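Local coordinates for protein acetyltransferase PA1377 (Pseudomonas aeruginosa, PDB 2VI7) that probably transfers an acetyl group from acetyl-coenzyme A to an amine, as a member of the GNAT superfamily of N-acetyltransferases, at residues L10-E15 with R57-V62; E19-L24 with I70-L75; L61-Q66 with S104-E109; I81-S86 with L120-L125; E124-T129 with V160-M165. One frame throughout, in Å; residues are numbered along the deposited sequence.

Interaction 1. Residues L10-E15 with R57-V62; sequences LERYSE and RLLILV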
# COMPACT_ATOMS: atom_id res chain seq x y z
N LEU A 10 -1.86 -9.85 26.02
CA LEU A 10 -2.20 -9.32 24.71
C LEU A 10 -3.68 -9.03 24.73
O LEU A 10 -4.47 -9.82 25.25
CB LEU A 10 -1.89 -10.33 23.60
CG LEU A 10 -0.41 -10.61 23.37
CD1 LEU A 10 -0.25 -11.61 22.23
CD2 LEU A 10 0.31 -9.32 23.03
N GLU A 11 -4.07 -7.88 24.19
CA GLU A 11 -5.47 -7.51 24.18
C GLU A 11 -5.79 -6.68 22.96
O GLU A 11 -4.92 -6.04 22.39
CB GLU A 11 -5.81 -6.73 25.46
CG GLU A 11 -6.03 -7.64 26.67
CD GLU A 11 -6.33 -6.86 27.94
OE1 GLU A 11 -6.93 -5.75 27.83
OE2 GLU A 11 -5.97 -7.36 29.04
N ARG A 12 -7.05 -6.74 22.55
CA ARG A 12 -7.51 -5.98 21.40
C ARG A 12 -7.48 -4.48 21.73
O ARG A 12 -8.00 -4.04 22.77
CB ARG A 12 -8.93 -6.41 21.02
CG ARG A 12 -9.56 -5.68 19.85
CD ARG A 12 -8.86 -5.99 18.54
NE ARG A 12 -9.51 -5.33 17.41
CZ ARG A 12 -10.48 -5.86 16.67
NH1 ARG A 12 -10.92 -7.09 16.92
NH2 ARG A 12 -11.01 -5.17 15.67
N TYR A 13 -6.86 -3.72 20.85
CA TYR A 13 -6.76 -2.28 21.04
C TYR A 13 -8.13 -1.62 21.04
O TYR A 13 -8.86 -1.66 20.04
CB TYR A 13 -5.89 -1.66 19.93
CG TYR A 13 -5.87 -0.15 19.94
CD1 TYR A 13 -5.40 0.56 21.05
CD2 TYR A 13 -6.31 0.58 18.84
CE1 TYR A 13 -5.36 1.96 21.04
CE2 TYR A 13 -6.27 1.97 18.82
CZ TYR A 13 -5.79 2.65 19.92
OH TYR A 13 -5.74 4.03 19.89
N SER A 14 -8.47 -1.02 22.18
CA SER A 14 -9.74 -0.32 22.34
C SER A 14 -9.52 1.00 23.09
O SER A 14 -8.41 1.27 23.57
CB SER A 14 -10.75 -1.20 23.10
OG SER A 14 -10.22 -1.69 24.31
N GLU A 15 -10.57 1.81 23.18
CA GLU A 15 -10.50 3.11 23.84
C GLU A 15 -9.74 3.14 25.15
O GLU A 15 -9.02 4.10 25.44
N ARG A 57 -11.67 -7.24 9.48
CA ARG A 57 -10.47 -7.24 8.65
C ARG A 57 -9.23 -6.66 9.34
O ARG A 57 -8.11 -7.11 9.12
CB ARG A 57 -10.72 -6.43 7.38
CG ARG A 57 -11.62 -7.05 6.34
CD ARG A 57 -11.83 -6.06 5.18
NE ARG A 57 -10.60 -5.36 4.80
CZ ARG A 57 -10.20 -4.19 5.28
NH1 ARG A 57 -10.94 -3.55 6.18
NH2 ARG A 57 -9.05 -3.66 4.88
N LEU A 58 -9.43 -5.63 10.16
CA LEU A 58 -8.33 -4.99 10.86
C LEU A 58 -8.25 -5.45 12.30
O LEU A 58 -9.19 -5.26 13.06
CB LEU A 58 -8.48 -3.47 10.83
CG LEU A 58 -7.46 -2.69 11.68
CD1 LEU A 58 -6.04 -3.01 11.25
CD2 LEU A 58 -7.72 -1.21 11.54
N LEU A 59 -7.13 -6.05 12.66
CA LEU A 59 -6.92 -6.50 14.02
C LEU A 59 -5.72 -5.76 14.59
O LEU A 59 -4.63 -5.82 14.03
CB LEU A 59 -6.65 -8.00 14.08
CG LEU A 59 -6.10 -8.48 15.43
CD1 LEU A 59 -7.09 -8.15 16.55
CD2 LEU A 59 -5.82 -9.97 15.36
N ILE A 60 -5.94 -5.04 15.68
CA ILE A 60 -4.86 -4.32 16.32
C ILE A 60 -4.72 -4.84 17.74
O ILE A 60 -5.69 -4.91 18.49
CB ILE A 60 -5.13 -2.79 16.33
CG1 ILE A 60 -5.28 -2.29 14.90
CG2 ILE A 60 -3.97 -2.06 17.00
CD1 ILE A 60 -5.83 -0.91 14.82
N LEU A 61 -3.50 -5.23 18.09
CA LEU A 61 -3.21 -5.75 19.41
C LEU A 61 -2.24 -4.84 20.16
O LEU A 61 -1.44 -4.12 19.56
CB LEU A 61 -2.59 -7.14 19.32
CG LEU A 61 -3.43 -8.31 18.82
CD1 LEU A 61 -2.54 -9.55 18.77
CD2 LEU A 61 -4.63 -8.54 19.72
N VAL A 62 -2.35 -4.88 21.48
CA VAL A 62 -1.47 -4.11 22.33
C VAL A 62 -0.93 -5.11 23.32
O VAL A 62 -1.66 -5.97 23.79
CB VAL A 62 -2.22 -3.00 23.10
CG1 VAL A 62 -2.45 -1.83 22.18
CG2 VAL A 62 -3.54 -3.54 23.63
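R12 reaches back over L58-I60 while strands 10-12 and 58-62 pair antiparallel. E11 and V62 form a hydrogen-bonded pair, E11 N to V62 O at 3.1 Å and V62 N to E11 O at 3.0 Å. R12 and L61 form the next, non-hydrogen-bonded pair, and just past the strand Y13 N donates to I60 O at 2.9 Å with a straight N-H...O angle of 180°.

The CB of R12 starts away from the other strand, with CG anti to the backbone N (chi1 179°). A bend at chi2 (67°) turns CD back onto the strand, 3.3 Å from I60 O and beside the CD1 methyl of L59. NE passes that methyl and the backbone N of I60. Over one face of the guanidinium lies L59 CA; NH2 comes within 3.2 Å of L58 O, but the angle is too poor for a hydrogen bond.

Y13 and I60 lie side by side, CB of Y13 against CG2 of I60 at 3.5 Å.

Strand 8-12 thus edges strand 58-65, which is paired in turn with strand 68-77. L10 and L59 face helix 102-117, and the Y13 side chain packs on V18 and L21 of helix 18-25.

Interaction 2. Residues E19-L24 with I70-L75; sequences EGLTAL and IGSASL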
# COMPACT_ATOMS: atom_id res chain seq x y z
N GLU A 19 -4.52 5.92 25.64
CA GLU A 19 -3.54 6.71 26.37
C GLU A 19 -2.18 6.01 26.38
O GLU A 19 -1.15 6.63 26.11
CB GLU A 19 -4.00 6.96 27.81
CG GLU A 19 -3.40 8.23 28.42
CD GLU A 19 -3.80 8.45 29.87
OE1 GLU A 19 -5.02 8.37 30.17
OE2 GLU A 19 -2.90 8.70 30.70
N GLY A 20 -2.18 4.71 26.68
CA GLY A 20 -0.95 3.95 26.72
C GLY A 20 -0.31 3.76 25.35
O GLY A 20 0.92 3.77 25.22
N LEU A 21 -1.14 3.57 24.33
CA LEU A 21 -0.64 3.38 22.97
C LEU A 21 0.03 4.67 22.46
O LEU A 21 1.06 4.63 21.79
CB LEU A 21 -1.78 2.99 22.02
CG LEU A 21 -1.27 2.80 20.59
CD1 LEU A 21 -0.40 1.56 20.54
CD2 LEU A 21 -2.43 2.68 19.64
N THR A 22 -0.59 5.80 22.79
CA THR A 22 -0.08 7.11 22.40
C THR A 22 1.30 7.32 23.01
O THR A 22 2.21 7.82 22.35
CB THR A 22 -1.02 8.20 22.88
OG1 THR A 22 -2.30 8.03 22.26
CG2 THR A 22 -0.50 9.54 22.49
N ALA A 23 1.44 6.95 24.27
CA ALA A 23 2.71 7.08 24.97
C ALA A 23 3.76 6.20 24.30
O ALA A 23 4.93 6.58 24.20
CB ALA A 23 2.55 6.67 26.43
N LEU A 24 3.34 5.01 23.87
CA LEU A 24 4.25 4.07 23.21
C LEU A 24 4.95 4.73 22.02
O LEU A 24 6.18 4.71 21.91
CB LEU A 24 3.48 2.84 22.72
CG LEU A 24 4.30 1.83 21.90
CD1 LEU A 24 5.34 1.17 22.81
CD2 LEU A 24 3.37 0.80 21.26
N ILE A 70 3.29 -1.71 26.35
CA ILE A 70 4.71 -1.82 26.04
C ILE A 70 4.96 -2.28 24.61
O ILE A 70 6.11 -2.47 24.20
CB ILE A 70 5.41 -2.82 26.98
CG1 ILE A 70 4.76 -4.20 26.85
CG2 ILE A 70 5.33 -2.32 28.41
CD1 ILE A 70 5.43 -5.29 27.66
N GLY A 71 3.88 -2.45 23.85
CA GLY A 71 4.03 -2.89 22.48
C GLY A 71 2.74 -2.95 21.71
O GLY A 71 1.65 -2.98 22.28
N SER A 72 2.85 -2.99 20.39
CA SER A 72 1.66 -3.04 19.56
C SER A 72 1.98 -3.54 18.16
O SER A 72 3.12 -3.47 17.71
CB SER A 72 1.04 -1.65 19.48
OG SER A 72 -0.14 -1.68 18.73
N ALA A 73 0.96 -4.05 17.48
CA ALA A 73 1.09 -4.57 16.11
C ALA A 73 -0.31 -4.75 15.54
O ALA A 73 -1.26 -4.99 16.28
CB ALA A 73 1.85 -5.89 16.11
N SER A 74 -0.44 -4.64 14.22
CA SER A 74 -1.73 -4.78 13.59
C SER A 74 -1.69 -5.62 12.32
O SER A 74 -0.69 -5.61 11.59
CB SER A 74 -2.30 -3.40 13.25
OG SER A 74 -1.48 -2.76 12.29
N LEU A 75 -2.78 -6.34 12.07
CA LEU A 75 -2.94 -7.18 10.90
C LEU A 75 -4.20 -6.71 10.18
O LEU A 75 -5.25 -6.57 10.80
CB LEU A 75 -3.11 -8.65 11.30
CG LEU A 75 -3.50 -9.63 10.18
CD1 LEU A 75 -2.41 -9.66 9.10
CD2 LEU A 75 -3.71 -11.02 10.75
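L24 and L21 of helix 19-24 drop their methyl groups onto the start of strand 70-75, which the helix crosses almost perpendicularly: the two axes make 94° and come within 8.5 Å. At I70 the touch is to the backbone: CD1 of L24 lies 3.9 Å from the carbonyl C of I70, whose CB points away from the helix; the I70 side chain packs on V102 and W97.

At G71, which has no side chain, CD2 of L24 reaches the carbonyl C at 3.8 Å. I70 and G71 together face A63 on strand 58-65, which makes this a classic beta bulge.

S72 carries the centre of the contact. Its CB points toward the helix and is flanked by two leucine methyls, CD1 of L21 at 3.7 Å and CD2 of L24 at 3.8 Å. OG stands anti to the backbone N (chi1 -178°) and hydrogen-bonds to L61 O on the adjacent strand, which satisfies a hydroxyl that touches an apolar methyl, CD1 of L21. Farther on, A73 and L75 pack on L110 of helix 102-117.

All five touching residues are buried, and no hydrogen bond links helix to strand. Helix 18-25, following strand 8-12, is the first helix of the GNAT fold, here laid across the N-terminal half of its central sheet.

Interaction 3. Residues L61-Q66 with S104-E109; sequences LVALHQ and SRLLGE. With SO4 (sulfate ion), chain F.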
# COMPACT_ATOMS: atom_id res chain seq x y z
N LEU A 61 -3.50 -5.23 18.09
CA LEU A 61 -3.21 -5.75 19.41
C LEU A 61 -2.24 -4.84 20.16
O LEU A 61 -1.44 -4.12 19.56
CB LEU A 61 -2.59 -7.14 19.32
CG LEU A 61 -3.43 -8.31 18.82
CD1 LEU A 61 -2.54 -9.55 18.77
CD2 LEU A 61 -4.63 -8.54 19.72
N VAL A 62 -2.35 -4.88 21.48
CA VAL A 62 -1.47 -4.11 22.33
C VAL A 62 -0.93 -5.11 23.32
O VAL A 62 -1.66 -5.97 23.79
CB VAL A 62 -2.22 -3.00 23.10
CG1 VAL A 62 -2.45 -1.83 22.18
CG2 VAL A 62 -3.54 -3.54 23.63
N ALA A 63 0.37 -5.02 23.61
CA ALA A 63 1.00 -5.91 24.56
C ALA A 63 1.03 -5.12 25.85
O ALA A 63 1.47 -3.98 25.87
CB ALA A 63 2.41 -6.23 24.11
N LEU A 64 0.56 -5.74 26.93
CA LEU A 64 0.49 -5.08 28.23
C LEU A 64 1.29 -5.77 29.33
O LEU A 64 1.40 -7.00 29.38
CB LEU A 64 -0.97 -5.00 28.70
CG LEU A 64 -1.98 -4.34 27.78
CD1 LEU A 64 -3.38 -4.68 28.24
CD2 LEU A 64 -1.78 -2.85 27.77
N HIS A 65 1.86 -4.96 30.21
CA HIS A 65 2.59 -5.46 31.36
C HIS A 65 2.14 -4.58 32.51
O HIS A 65 2.34 -3.36 32.48
CB HIS A 65 4.09 -5.31 31.20
CG HIS A 65 4.85 -5.71 32.42
ND1 HIS A 65 4.85 -7.01 32.90
CD2 HIS A 65 5.60 -4.99 33.30
CE1 HIS A 65 5.56 -7.07 34.01
NE2 HIS A 65 6.02 -5.86 34.28
N GLN A 66 1.52 -5.17 33.53
CA GLN A 66 1.02 -4.37 34.65
C GLN A 66 0.22 -3.16 34.10
O GLN A 66 0.42 -2.02 34.55
CB GLN A 66 2.19 -3.86 35.51
CG GLN A 66 3.31 -4.87 35.75
CD GLN A 66 3.22 -5.55 37.11
N SER A 104 7.99 -11.03 19.40
CA SER A 104 7.61 -12.39 19.03
C SER A 104 6.22 -12.74 19.54
O SER A 104 5.46 -13.44 18.88
CB SER A 104 8.62 -13.40 19.59
OG SER A 104 8.58 -13.41 21.00
N ARG A 105 5.90 -12.25 20.74
CA ARG A 105 4.60 -12.49 21.35
C ARG A 105 3.49 -11.93 20.46
O ARG A 105 2.55 -12.64 20.08
CB ARG A 105 4.56 -11.80 22.71
CG ARG A 105 3.41 -12.19 23.62
CD ARG A 105 3.73 -13.45 24.42
NE ARG A 105 2.73 -13.68 25.47
CZ ARG A 105 1.47 -14.04 25.24
NH1 ARG A 105 0.64 -14.22 26.27
NH2 ARG A 105 1.03 -14.23 24.00
N LEU A 106 3.63 -10.65 20.12
CA LEU A 106 2.68 -9.96 19.27
C LEU A 106 2.56 -10.58 17.88
O LEU A 106 1.46 -10.86 17.42
CB LEU A 106 3.07 -8.48 19.14
CG LEU A 106 2.77 -7.49 20.27
CD1 LEU A 106 3.56 -6.21 20.06
CD2 LEU A 106 1.27 -7.20 20.32
N LEU A 107 3.71 -10.78 17.23
CA LEU A 107 3.73 -11.33 15.87
C LEU A 107 3.20 -12.75 15.79
O LEU A 107 2.38 -13.06 14.92
CB LEU A 107 5.15 -11.25 15.29
CG LEU A 107 5.31 -11.66 13.82
CD1 LEU A 107 4.34 -10.85 12.96
CD2 LEU A 107 6.74 -11.46 13.35
N GLY A 108 3.66 -13.61 16.69
CA GLY A 108 3.20 -14.98 16.69
C GLY A 108 1.69 -15.05 16.78
O GLY A 108 1.05 -15.87 16.13
N GLU A 109 1.11 -14.15 17.56
CA GLU A 109 -0.33 -14.12 17.75
C GLU A 109 -1.09 -13.57 16.55
O GLU A 109 -2.19 -14.02 16.26
CB GLU A 109 -0.67 -13.30 19.00
CG GLU A 109 -2.11 -13.46 19.48
CD GLU A 109 -2.28 -14.66 20.40
OE1 GLU A 109 -1.33 -15.46 20.52
OE2 GLU A 109 -3.38 -14.79 20.99
S SO4 F . 11.61 -10.12 20.77
O1 SO4 F . 10.84 -8.85 20.80
O2 SO4 F . 12.37 -10.22 19.50
O3 SO4 F . 12.59 -10.14 21.88
O4 SO4 F . 10.68 -11.27 20.91
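L106 lies just beyond a glycine-rich turn of the GNAT type, in the helix that begins there, and packs on A63 of strand 61-65. Its CG is 4.1 Å from CB of A63. CG stands anti to the carbonyl carbon (chi1 -78°), and CD2 rests against the strand between CB of L61 and the backbone N of A63, at 4.0 Å from each. One turn later E109 brings its aliphatic stem to the strand: CG touches CD1 of L61 at 4.0 Å, the two side chains crossing at about a right angle.

Strand and helix run 144° apart, their axes 9.1 Å at closest approach. The start of this helix is where GNAT enzymes hold the pyrophosphate of coenzyme A by backbone amides, and a sulfate ion, probably from the crystallisation liquor, lies in what is probably the matching place. S104 N donates to sulfate O4 at 3.1 Å (159°), and the amides of G101 and G103 bind the same ion, as a diphosphate might be bound. The second contact of S104, OG to O4, is doubtful because the residue was deposited in two conformers. On the flank of the helix, CB of L107 points away from the strand, and its side chain packs on L137 and Y138 of helix 132-140.

Interaction 4. Residues I81-S86 with L120-L125; sequences IRRSHS and LRRVEL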
# COMPACT_ATOMS: atom_id res chain seq x y z
N ILE A 81 -11.11 -7.43 -3.19
CA ILE A 81 -11.40 -8.84 -3.37
C ILE A 81 -10.22 -9.63 -3.95
O ILE A 81 -9.87 -10.70 -3.44
CB ILE A 81 -12.65 -9.04 -4.27
CG1 ILE A 81 -13.89 -8.46 -3.56
CG2 ILE A 81 -12.89 -10.52 -4.54
CD1 ILE A 81 -15.23 -8.87 -4.18
N ARG A 82 -9.59 -9.11 -5.00
CA ARG A 82 -8.49 -9.82 -5.63
C ARG A 82 -7.17 -9.81 -4.85
O ARG A 82 -6.18 -10.37 -5.31
CB ARG A 82 -8.28 -9.31 -7.06
CG ARG A 82 -9.46 -9.58 -7.99
CD ARG A 82 -9.32 -8.88 -9.33
NE ARG A 82 -8.18 -9.39 -10.06
CZ ARG A 82 -7.72 -8.85 -11.18
NH1 ARG A 82 -6.67 -9.38 -11.79
NH2 ARG A 82 -8.29 -7.78 -11.69
N ARG A 83 -7.17 -9.20 -3.67
CA ARG A 83 -5.99 -9.13 -2.80
C ARG A 83 -6.34 -9.62 -1.40
O ARG A 83 -5.46 -9.77 -0.56
CB ARG A 83 -5.51 -7.69 -2.70
CG ARG A 83 -5.00 -7.13 -3.99
CD ARG A 83 -3.51 -7.35 -4.10
NE ARG A 83 -2.79 -6.50 -3.16
CZ ARG A 83 -1.91 -6.95 -2.26
NH1 ARG A 83 -1.63 -8.24 -2.17
NH2 ARG A 83 -1.32 -6.08 -1.46
N SER A 84 -7.62 -9.88 -1.17
CA SER A 84 -8.11 -10.30 0.13
C SER A 84 -7.55 -11.60 0.69
O SER A 84 -7.82 -11.95 1.84
CB SER A 84 -9.64 -10.36 0.11
OG SER A 84 -10.08 -11.28 -0.87
N HIS A 85 -6.77 -12.33 -0.10
CA HIS A 85 -6.16 -13.56 0.38
C HIS A 85 -4.90 -13.16 1.14
O HIS A 85 -4.23 -14.00 1.73
CB HIS A 85 -5.77 -14.48 -0.77
CG HIS A 85 -4.80 -13.86 -1.73
ND1 HIS A 85 -5.18 -12.95 -2.69
CD2 HIS A 85 -3.45 -13.98 -1.83
CE1 HIS A 85 -4.11 -12.54 -3.34
NE2 HIS A 85 -3.05 -13.14 -2.84
N SER A 86 -4.58 -11.86 1.11
CA SER A 86 -3.40 -11.34 1.79
C SER A 86 -3.75 -10.35 2.89
O SER A 86 -4.87 -9.86 2.97
CB SER A 86 -2.47 -10.64 0.81
OG SER A 86 -3.03 -9.40 0.39
N LEU A 120 -5.39 -16.63 5.73
CA LEU A 120 -4.71 -15.81 4.73
C LEU A 120 -3.57 -16.61 4.11
O LEU A 120 -2.92 -17.41 4.79
CB LEU A 120 -4.14 -14.54 5.37
CG LEU A 120 -5.13 -13.51 5.89
CD1 LEU A 120 -4.37 -12.35 6.50
CD2 LEU A 120 -6.04 -13.05 4.75
N ARG A 121 -3.35 -16.40 2.82
CA ARG A 121 -2.29 -17.09 2.10
C ARG A 121 -0.99 -16.28 2.09
O ARG A 121 0.09 -16.83 1.93
CB ARG A 121 -2.72 -17.33 0.65
CG ARG A 121 -1.70 -18.06 -0.22
CD ARG A 121 -2.11 -17.92 -1.68
NE ARG A 121 -1.30 -18.68 -2.62
CZ ARG A 121 -1.46 -19.98 -2.87
NH1 ARG A 121 -2.40 -20.67 -2.24
NH2 ARG A 121 -0.70 -20.58 -3.79
N ARG A 122 -1.10 -14.98 2.30
CA ARG A 122 0.06 -14.10 2.24
C ARG A 122 -0.01 -12.98 3.26
O ARG A 122 -1.03 -12.33 3.41
CB ARG A 122 0.12 -13.51 0.82
CG ARG A 122 1.22 -12.53 0.54
CD ARG A 122 1.02 -11.92 -0.83
NE ARG A 122 1.90 -10.77 -1.02
CZ ARG A 122 3.18 -10.85 -1.33
NH1 ARG A 122 3.74 -12.03 -1.52
NH2 ARG A 122 3.92 -9.75 -1.41
N VAL A 123 1.09 -12.77 3.98
CA VAL A 123 1.16 -11.69 4.95
C VAL A 123 2.37 -10.86 4.54
O VAL A 123 3.45 -11.41 4.30
CB VAL A 123 1.33 -12.21 6.39
CG1 VAL A 123 1.33 -11.04 7.37
CG2 VAL A 123 0.22 -13.16 6.73
N GLU A 124 2.18 -9.55 4.46
CA GLU A 124 3.21 -8.62 4.01
C GLU A 124 3.66 -7.61 5.06
O GLU A 124 2.90 -7.21 5.93
CB GLU A 124 2.68 -7.88 2.79
CG GLU A 124 1.85 -8.76 1.87
CD GLU A 124 0.97 -7.97 0.92
OE1 GLU A 124 0.45 -6.92 1.34
OE2 GLU A 124 0.79 -8.41 -0.24
N LEU A 125 4.92 -7.21 4.95
CA LEU A 125 5.49 -6.23 5.87
C LEU A 125 6.69 -5.55 5.23
O LEU A 125 7.18 -5.99 4.20
CB LEU A 125 5.92 -6.90 7.18
CG LEU A 125 7.15 -7.83 7.21
CD1 LEU A 125 8.43 -7.04 7.02
CD2 LEU A 125 7.19 -8.55 8.55
O HOH W 1 -2.19 -7.04 1.98
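R83 and R122 both turn their guanidinium groups to the carboxylate of E124, forming a salt-bridge network where the loop 81-86 enters the parallel pairing of S86 with R122. That pairing joins strands 86-95 and 122-128, connected through helix 102-117 in a beta-alpha-beta crossover.

R122 has an extended chain, with CG anti to the backbone N (chi1 178°). Its NE meets E124 OE2 at 2.7 Å on the anti lone pair, within the guanidinium plane. R83 bends at chi2 and chi3 and crosses E124 obliquely, the guanidinium and carboxylate planes 31° apart; its NH1 reaches OE2 from the syn side at 3.1 Å, and the bonds from NH2 are weak. OE2 is thus gripped by two arginines, which probably eases the repulsion between R83 NH1 and R122 NE. R83 has a stronger partner in Y152 of the second subunit.

The H85 ring and the R121 guanidinium are turned 68° against each other, with CD2 of H85 4.2 Å from CD of R121. Both reach D151 of the second subunit, H85 NE2 at its O and R121 NE at its OD2. H85 O accepts from R121 N at 2.8 Å.

One water donates to both S86 OG, at 3.0 Å, and E124 OE1, at 2.7 Å.

Interaction 5. Residues E124-T129 with V160-M165; sequences ELTVYT and VDVYSM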
# COMPACT_ATOMS: atom_id res chain seq x y z
N GLU A 124 2.18 -9.55 4.46
CA GLU A 124 3.21 -8.62 4.01
C GLU A 124 3.66 -7.61 5.06
O GLU A 124 2.90 -7.21 5.93
CB GLU A 124 2.68 -7.88 2.79
CG GLU A 124 1.85 -8.76 1.87
CD GLU A 124 0.97 -7.97 0.92
OE1 GLU A 124 0.45 -6.92 1.34
OE2 GLU A 124 0.79 -8.41 -0.24
N LEU A 125 4.92 -7.21 4.95
CA LEU A 125 5.49 -6.23 5.87
C LEU A 125 6.69 -5.55 5.23
O LEU A 125 7.18 -5.99 4.20
CB LEU A 125 5.92 -6.90 7.18
CG LEU A 125 7.15 -7.83 7.21
CD1 LEU A 125 8.43 -7.04 7.02
CD2 LEU A 125 7.19 -8.55 8.55
N THR A 126 7.14 -4.46 5.84
CA THR A 126 8.32 -3.75 5.36
C THR A 126 9.10 -3.50 6.63
O THR A 126 8.51 -3.36 7.70
CB THR A 126 7.98 -2.38 4.68
OG1 THR A 126 7.25 -1.56 5.60
CG2 THR A 126 7.18 -2.58 3.41
N VAL A 127 10.41 -3.49 6.52
CA VAL A 127 11.27 -3.27 7.68
C VAL A 127 12.53 -2.55 7.20
O VAL A 127 13.03 -2.80 6.10
CB VAL A 127 11.62 -4.64 8.39
CG1 VAL A 127 12.14 -5.63 7.39
CG2 VAL A 127 12.69 -4.46 9.41
N TYR A 128 13.03 -1.62 8.00
CA TYR A 128 14.23 -0.88 7.63
C TYR A 128 15.40 -1.82 7.45
O TYR A 128 15.64 -2.67 8.29
CB TYR A 128 14.52 0.16 8.70
CG TYR A 128 13.46 1.25 8.71
CD1 TYR A 128 12.79 1.59 9.88
CD2 TYR A 128 13.11 1.92 7.53
CE1 TYR A 128 11.79 2.59 9.87
CE2 TYR A 128 12.12 2.90 7.51
CZ TYR A 128 11.46 3.23 8.69
OH TYR A 128 10.48 4.20 8.69
N THR A 129 16.13 -1.68 6.34
CA THR A 129 17.26 -2.56 6.03
C THR A 129 18.35 -2.73 7.09
O THR A 129 19.05 -3.74 7.09
CB THR A 129 17.98 -2.15 4.72
OG1 THR A 129 18.50 -0.83 4.86
CG2 THR A 129 17.03 -2.21 3.56
N VAL A 160 15.60 6.51 4.09
CA VAL A 160 16.16 5.21 4.38
C VAL A 160 15.48 4.15 3.53
O VAL A 160 14.41 4.38 2.98
CB VAL A 160 16.01 4.87 5.88
CG1 VAL A 160 16.76 5.90 6.73
CG2 VAL A 160 14.54 4.86 6.24
N ASP A 161 16.12 2.99 3.41
CA ASP A 161 15.55 1.90 2.62
C ASP A 161 14.86 0.88 3.53
O ASP A 161 15.06 0.88 4.74
CB ASP A 161 16.65 1.19 1.82
CG ASP A 161 17.57 2.17 1.08
OD1 ASP A 161 17.08 3.18 0.55
OD2 ASP A 161 18.79 1.90 1.03
N VAL A 162 14.04 0.04 2.92
CA VAL A 162 13.36 -1.01 3.66
C VAL A 162 13.38 -2.27 2.84
O VAL A 162 13.58 -2.24 1.63
CB VAL A 162 11.86 -0.69 3.95
CG1 VAL A 162 11.72 0.63 4.68
CG2 VAL A 162 11.05 -0.71 2.65
N TYR A 163 13.19 -3.39 3.52
CA TYR A 163 13.09 -4.67 2.86
C TYR A 163 11.59 -4.95 2.83
O TYR A 163 10.89 -4.76 3.82
CB TYR A 163 13.80 -5.77 3.66
CG TYR A 163 15.29 -5.76 3.51
CD1 TYR A 163 16.13 -5.86 4.61
CD2 TYR A 163 15.88 -5.66 2.25
CE1 TYR A 163 17.52 -5.85 4.46
CE2 TYR A 163 17.26 -5.65 2.09
CZ TYR A 163 18.08 -5.75 3.20
OH TYR A 163 19.45 -5.72 3.03
N SER A 164 11.10 -5.36 1.67
CA SER A 164 9.69 -5.71 1.52
C SER A 164 9.67 -7.22 1.75
O SER A 164 10.29 -7.95 0.99
CB SER A 164 9.22 -5.37 0.11
OG SER A 164 7.83 -5.60 -0.00
N MET A 165 8.99 -7.68 2.79
CA MET A 165 8.93 -9.10 3.08
C MET A 165 7.53 -9.69 3.03
O MET A 165 6.54 -8.99 3.17
CB MET A 165 9.54 -9.38 4.45
CG MET A 165 10.97 -8.90 4.60
SD MET A 165 11.59 -9.23 6.25
CE MET A 165 12.29 -10.86 6.00
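L125 and V127 pair with M165 and Y163 as hydrogen-bonded partners in an antiparallel ladder, the axes of the two strands 4.3 Å apart. The topology is that of the C-terminal half of the GNAT fold: strand 158-168 lies between strands 122-128 and 144-152.

Backbone hydrogen bonds come in reciprocal pairs. M165 N donates to L125 O at 2.8 Å and L125 N returns to M165 O; Y163 N donates to V127 O at 2.7 Å and V127 N to Y163 O. The last rung, T129 N to D161 O, is 3.2 Å long, its donor 44° out of the carbonyl plane.

Apolar contacts run along the ladder. On the face of L125 and V127, CD1 of L125 lies 3.6 Å from CB of M165, the two side chains side by side. CG1 of V127 meets SD of M165 at 3.8 Å. Y138 of helix 132-140 packs on L125 and V127, while L135 of that helix packs on M165. T126 and S164 lie on the opposite face; CB of T126 also touches CG2 of V162. The Y128 ring lies obliquely against two valine methyls, CE2 reaching CG2 of V160 and CD2 reaching CG1 of V162, each at 3.4 Å. Its OH bonds to V34 O.

Where the ladder ends there is a CH-pi contact. T129, its CG2 anti to the carbonyl carbon, crosses Y163 at about a right angle, and CG2 sits above the ring centre, 3.6 Å from the Y163 centroid and 5° off the normal.

Overall arrangement
All five interactions reach one mixed sheet. Interactions 1, 2 and 3 cluster on its N-terminal strands (8-12, 58-65 and 68-77), their centres 9 to 10 Å apart; 1 and 3 share L61 and V62, and 2 joins both through strand 68-77. Helices 18-25 and 102-117 pack there. Interactions 4 and 5 share strand 122-128, centres about 17 Å apart, and both touch the second subunit; interaction 5 lies about 20 Å or more from 1, 2 and 3, centre to centre. Along the chain 1 and 2 alternate, as do 3 and 4, while 4 runs on into 5. Helix 102-117, whose start binds the sulfate, leads from the presumed cofactor loop into the strand shared by interactions 4 and 5.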